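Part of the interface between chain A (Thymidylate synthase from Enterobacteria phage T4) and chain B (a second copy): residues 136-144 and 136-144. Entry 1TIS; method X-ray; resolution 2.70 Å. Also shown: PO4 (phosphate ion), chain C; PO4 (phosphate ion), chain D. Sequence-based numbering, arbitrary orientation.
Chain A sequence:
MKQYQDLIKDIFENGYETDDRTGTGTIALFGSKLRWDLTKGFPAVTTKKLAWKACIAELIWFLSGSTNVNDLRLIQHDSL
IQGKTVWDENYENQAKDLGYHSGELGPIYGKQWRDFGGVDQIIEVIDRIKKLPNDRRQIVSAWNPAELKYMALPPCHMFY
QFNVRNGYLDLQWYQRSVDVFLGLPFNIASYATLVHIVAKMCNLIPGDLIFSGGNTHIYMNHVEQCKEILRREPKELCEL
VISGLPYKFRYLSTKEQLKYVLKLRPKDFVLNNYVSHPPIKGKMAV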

# COMPACT_ATOMS: atom_id res chain seq x y z
N ARG A 136 2.27 -14.91 3.36
CA ARG A 136 2.36 -13.54 2.83
C ARG A 136 1.08 -12.68 3.02
O ARG A 136 1.16 -11.47 3.12
N ARG A 137 -0.11 -13.27 3.17
CA ARG A 137 -1.37 -12.57 3.35
C ARG A 137 -1.52 -11.94 4.74
O ARG A 137 -2.64 -11.94 5.27
N GLN A 138 -0.55 -11.35 5.45
CA GLN A 138 -0.82 -10.96 6.84
C GLN A 138 -0.80 -9.46 6.99
O GLN A 138 0.06 -8.85 7.62
N ILE A 139 -1.89 -9.00 6.37
CA ILE A 139 -2.19 -7.60 5.99
C ILE A 139 -3.32 -6.92 6.78
O ILE A 139 -4.27 -7.67 7.03
N VAL A 140 -3.40 -5.65 7.24
CA VAL A 140 -4.68 -5.17 7.76
C VAL A 140 -4.99 -3.82 7.12
O VAL A 140 -4.35 -2.79 7.27
N SER A 141 -5.95 -3.86 6.23
CA SER A 141 -6.41 -2.72 5.48
C SER A 141 -7.30 -1.96 6.41
O SER A 141 -8.05 -2.58 7.17
N ALA A 142 -7.26 -0.64 6.35
CA ALA A 142 -8.14 0.18 7.16
C ALA A 142 -9.08 0.95 6.22
O ALA A 142 -10.15 1.41 6.61
N TRP A 143 -8.72 1.11 4.95
CA TRP A 143 -9.57 1.82 4.02
C TRP A 143 -10.69 0.85 3.69
O TRP A 143 -10.49 -0.26 3.20
N ASN A 144 -11.87 1.31 4.02
CA ASN A 144 -13.08 0.57 3.77
C ASN A 144 -13.88 1.41 2.79
O ASN A 144 -14.57 2.32 3.25
N ARG B 136 -6.16 13.92 -2.64
CA ARG B 136 -5.27 12.80 -2.29
C ARG B 136 -5.99 11.44 -2.10
O ARG B 136 -5.40 10.39 -2.33
N ARG B 137 -7.29 11.39 -1.79
CA ARG B 137 -8.06 10.18 -1.59
C ARG B 137 -8.36 9.43 -2.90
O ARG B 137 -9.46 8.87 -3.01
N GLN B 138 -7.53 9.30 -3.94
CA GLN B 138 -8.05 8.71 -5.18
C GLN B 138 -7.39 7.39 -5.46
O GLN B 138 -6.62 7.18 -6.40
N ILE B 139 -7.86 6.53 -4.56
CA ILE B 139 -7.33 5.18 -4.21
C ILE B 139 -8.22 3.99 -4.63
O ILE B 139 -9.42 4.20 -4.48
N VAL B 140 -7.85 2.80 -5.14
CA VAL B 140 -8.85 1.74 -5.23
C VAL B 140 -8.27 0.46 -4.65
O VAL B 140 -7.32 -0.17 -5.10
N SER B 141 -8.77 0.13 -3.49
CA SER B 141 -8.37 -1.02 -2.73
C SER B 141 -9.06 -2.19 -3.36
O SER B 141 -10.22 -2.05 -3.76
N ALA B 142 -8.40 -3.33 -3.43
CA ALA B 142 -9.02 -4.53 -3.96
C ALA B 142 -9.11 -5.56 -2.83
O ALA B 142 -9.91 -6.50 -2.87
N TRP B 143 -8.32 -5.43 -1.77
CA TRP B 143 -8.37 -6.37 -0.67
C TRP B 143 -9.62 -6.00 0.10
O TRP B 143 -9.80 -4.88 0.58
N ASN B 144 -10.49 -6.98 0.15
CA ASN B 144 -11.74 -6.86 0.85
C ASN B 144 -11.68 -7.89 1.97
O ASN B 144 -11.98 -9.05 1.70

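Symmetric dimers often solve the problem of packing two identical loops by giving each copy one large side chain to insert and a row of smaller ones to meet its mate. The 136-144 segments of T4 thymidylate synthase illustrate the principle. An exact two-fold axis relates the copies, so every contact described from one side recurs from the other. The stretches have no regular helix or strand, their end-to-end directions lie 149° apart, and no direct hydrogen bond joins them. The 424 Å² buried between them rests on side-chain packing, supplemented by water.

The inserted residue is tryptophan. Trp A143 and Trp B143 each have 113 Å² covered by the opposing stretch, by far the largest share. Each points its CA-to-CB bond toward the partner, with chi1 in the t well (-177°) and chi2 at -98°. In this conformation the indole of Trp B143 runs along a row of chain A side chains, meeting Ser A141 and Ile A139, which point toward chain B, and then the base of Arg A137, which points sideways. Its five-membered ring lies at the serine, where CD1 of Trp B143 is 3.9 Å from CB of Ser A141, while the far corner of the six-membered ring reaches the arginine.

Isoleucine supplies the platform for that ring. Ile A139 points toward chain B with chi1 m and chi2 t, a conformation that places CD1 over one face of the Trp B143 indole. CD1 of Ile A139 sits 4.2 Å from the centroid of the six-membered ring of Trp B143 and only 12° off its normal, a well-centred CH-pi contact. Apolar packing continues at CB of Ile A139, 4.0 Å from CZ2 of Trp B143. The edge of the same ring is met by the aliphatic base of Arg A137, whose CB lies 4.0 Å from CH2 of Trp B143.

Beyond that base the arginine has other business. Its CA-to-CB bond points sideways and its end leads away from the partner, with chi1 m, chi2 between wells at 149° and chi3 t. NH2 of Arg A137 donates a 2.7 Å hydrogen bond to O4 of the chain C phosphate, an ion probably acquired from the crystallisation liquor; Arg B137 binds the chain D phosphate likewise.

Near the axis Ser A141 and Ser B141, both t at chi1, point toward each other's chains, but their OG atoms remain 4.1 Å apart. Each hydroxyl instead turns back on its own chain: OG of Ser A141 donates a weak 3.3 Å hydrogen bond to O of Trp A143.

Burying an indole leaves its nitrogen in need of a partner, and here water provides one. Water 1 accepts from NE1 of Trp B143 at 2.9 Å and donates to O of Ile A139, also at 2.9 Å; water 2 similarly links Trp A143 to Ile B139. The isoleucine thus serves the tryptophan twice, through its side chain over the ring face and through its carbonyl by way of water.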

# COMPACT_ATOMS: atom_id res chain seq x y z
CB ARG A 136 2.74 -13.59 1.32
CG ARG A 136 4.05 -14.33 1.03
CD ARG A 136 5.30 -13.94 1.89
NE ARG A 136 6.31 -15.01 1.98
CZ ARG A 136 7.38 -14.99 2.80
NH1 ARG A 136 7.64 -13.98 3.64
NH2 ARG A 136 8.23 -16.03 2.78
CB ARG A 137 -2.50 -13.61 3.07
CG ARG A 137 -2.42 -14.20 1.68
CD ARG A 137 -2.90 -15.64 1.41
NE ARG A 137 -2.57 -15.97 0.01
CZ ARG A 137 -2.80 -17.12 -0.65
NH1 ARG A 137 -3.41 -18.19 -0.10
NH2 ARG A 137 -2.43 -17.19 -1.93
CB GLN A 138 0.20 -11.68 7.77
CG GLN A 138 1.69 -11.80 7.42
CD GLN A 138 2.49 -12.78 8.31
OE1 GLN A 138 1.93 -13.39 9.22
NE2 GLN A 138 3.78 -13.03 8.12
CB ILE A 139 -2.57 -7.60 4.48
CG1 ILE A 139 -1.51 -8.31 3.69
CG2 ILE A 139 -2.73 -6.19 3.96
CD1 ILE A 139 -1.74 -8.15 2.19
CB VAL A 140 -4.76 -5.10 9.38
CG1 VAL A 140 -3.68 -5.95 9.97
CG2 VAL A 140 -4.68 -3.72 9.97
CB SER A 141 -7.19 -3.21 4.28
OG SER A 141 -7.82 -2.17 3.54
CB ALA A 142 -7.34 1.19 7.98
CB TRP A 143 -8.76 2.17 2.82
CG TRP A 143 -9.42 2.98 1.73
CD1 TRP A 143 -9.93 2.37 0.60
CD2 TRP A 143 -9.42 4.35 1.65
NE1 TRP A 143 -10.23 3.36 -0.20
CE2 TRP A 143 -9.94 4.54 0.39
CE3 TRP A 143 -9.05 5.44 2.40
CZ2 TRP A 143 -10.09 5.81 -0.13
CZ3 TRP A 143 -9.20 6.71 1.87
CH2 TRP A 143 -9.72 6.90 0.62
CB ASN A 144 -13.82 0.36 5.11
CG ASN A 144 -15.02 -0.55 5.00
OD1 ASN A 144 -15.76 -0.47 4.02
ND2 ASN A 144 -15.30 -1.46 5.92
CB ARG B 136 -4.47 13.15 -1.00
CG ARG B 136 -3.64 14.44 -1.10
CD ARG B 136 -2.73 14.59 -2.37
NE ARG B 136 -2.42 16.00 -2.70
CZ ARG B 136 -1.82 16.40 -3.84
NH1 ARG B 136 -1.42 15.56 -4.80
NH2 ARG B 136 -1.59 17.71 -4.02
CB ARG B 137 -9.37 10.60 -0.86
CG ARG B 137 -9.11 11.28 0.47
CD ARG B 137 -10.07 12.35 1.01
NE ARG B 137 -9.48 12.91 2.24
CZ ARG B 137 -9.98 13.88 3.03
NH1 ARG B 137 -11.16 14.49 2.81
NH2 ARG B 137 -9.27 14.23 4.11
CB GLN B 138 -7.86 9.74 -6.34
CG GLN B 138 -6.57 10.56 -6.51
CD GLN B 138 -6.67 11.72 -7.53
OE1 GLN B 138 -7.72 11.92 -8.14
NE2 GLN B 138 -5.67 12.55 -7.77
CB ILE B 139 -7.13 5.14 -2.67
CG1 ILE B 139 -6.32 6.32 -2.23
CG2 ILE B 139 -6.44 3.87 -2.25
CD1 ILE B 139 -5.92 6.20 -0.76
CB VAL B 140 -9.44 1.50 -6.73
CG1 VAL B 140 -9.15 2.70 -7.58
CG2 VAL B 140 -8.93 0.27 -7.43
CB SER B 141 -8.83 -0.85 -1.30
OG SER B 141 -8.61 -1.99 -0.48
CB ALA B 142 -8.17 -5.12 -5.09
CB TRP B 143 -7.14 -6.20 0.15
CG TRP B 143 -6.93 -7.12 1.32
CD1 TRP B 143 -7.25 -6.72 2.60
CD2 TRP B 143 -6.28 -8.33 1.28
NE1 TRP B 143 -6.77 -7.67 3.36
CE2 TRP B 143 -6.19 -8.63 2.62
CE3 TRP B 143 -5.73 -9.19 0.35
CZ2 TRP B 143 -5.55 -9.78 3.05
CZ3 TRP B 143 -5.08 -10.33 0.79
CH2 TRP B 143 -4.99 -10.63 2.12
CB ASN B 144 -12.90 -7.14 -0.13
CG ASN B 144 -14.26 -6.87 0.46
OD1 ASN B 144 -14.50 -7.20 1.62
ND2 ASN B 144 -15.22 -6.28 -0.23
P PO4 C . 0.64 -15.90 -2.10
O1 PO4 C . 0.56 -17.51 -2.05
O2 PO4 C . 1.97 -15.58 -2.67
O3 PO4 C . 0.47 -15.52 -0.67
O4 PO4 C . -0.50 -15.61 -2.99
P PO4 D . -6.10 14.51 3.12
O1 PO4 D . -6.92 15.89 3.24
O2 PO4 D . -4.66 14.89 3.18
O3 PO4 D . -6.54 13.98 1.80
O4 PO4 D . -6.60 13.81 4.31
O HOH W 1 -7.01 -8.06 6.18
O HOH W 2 -11.57 3.35 -2.71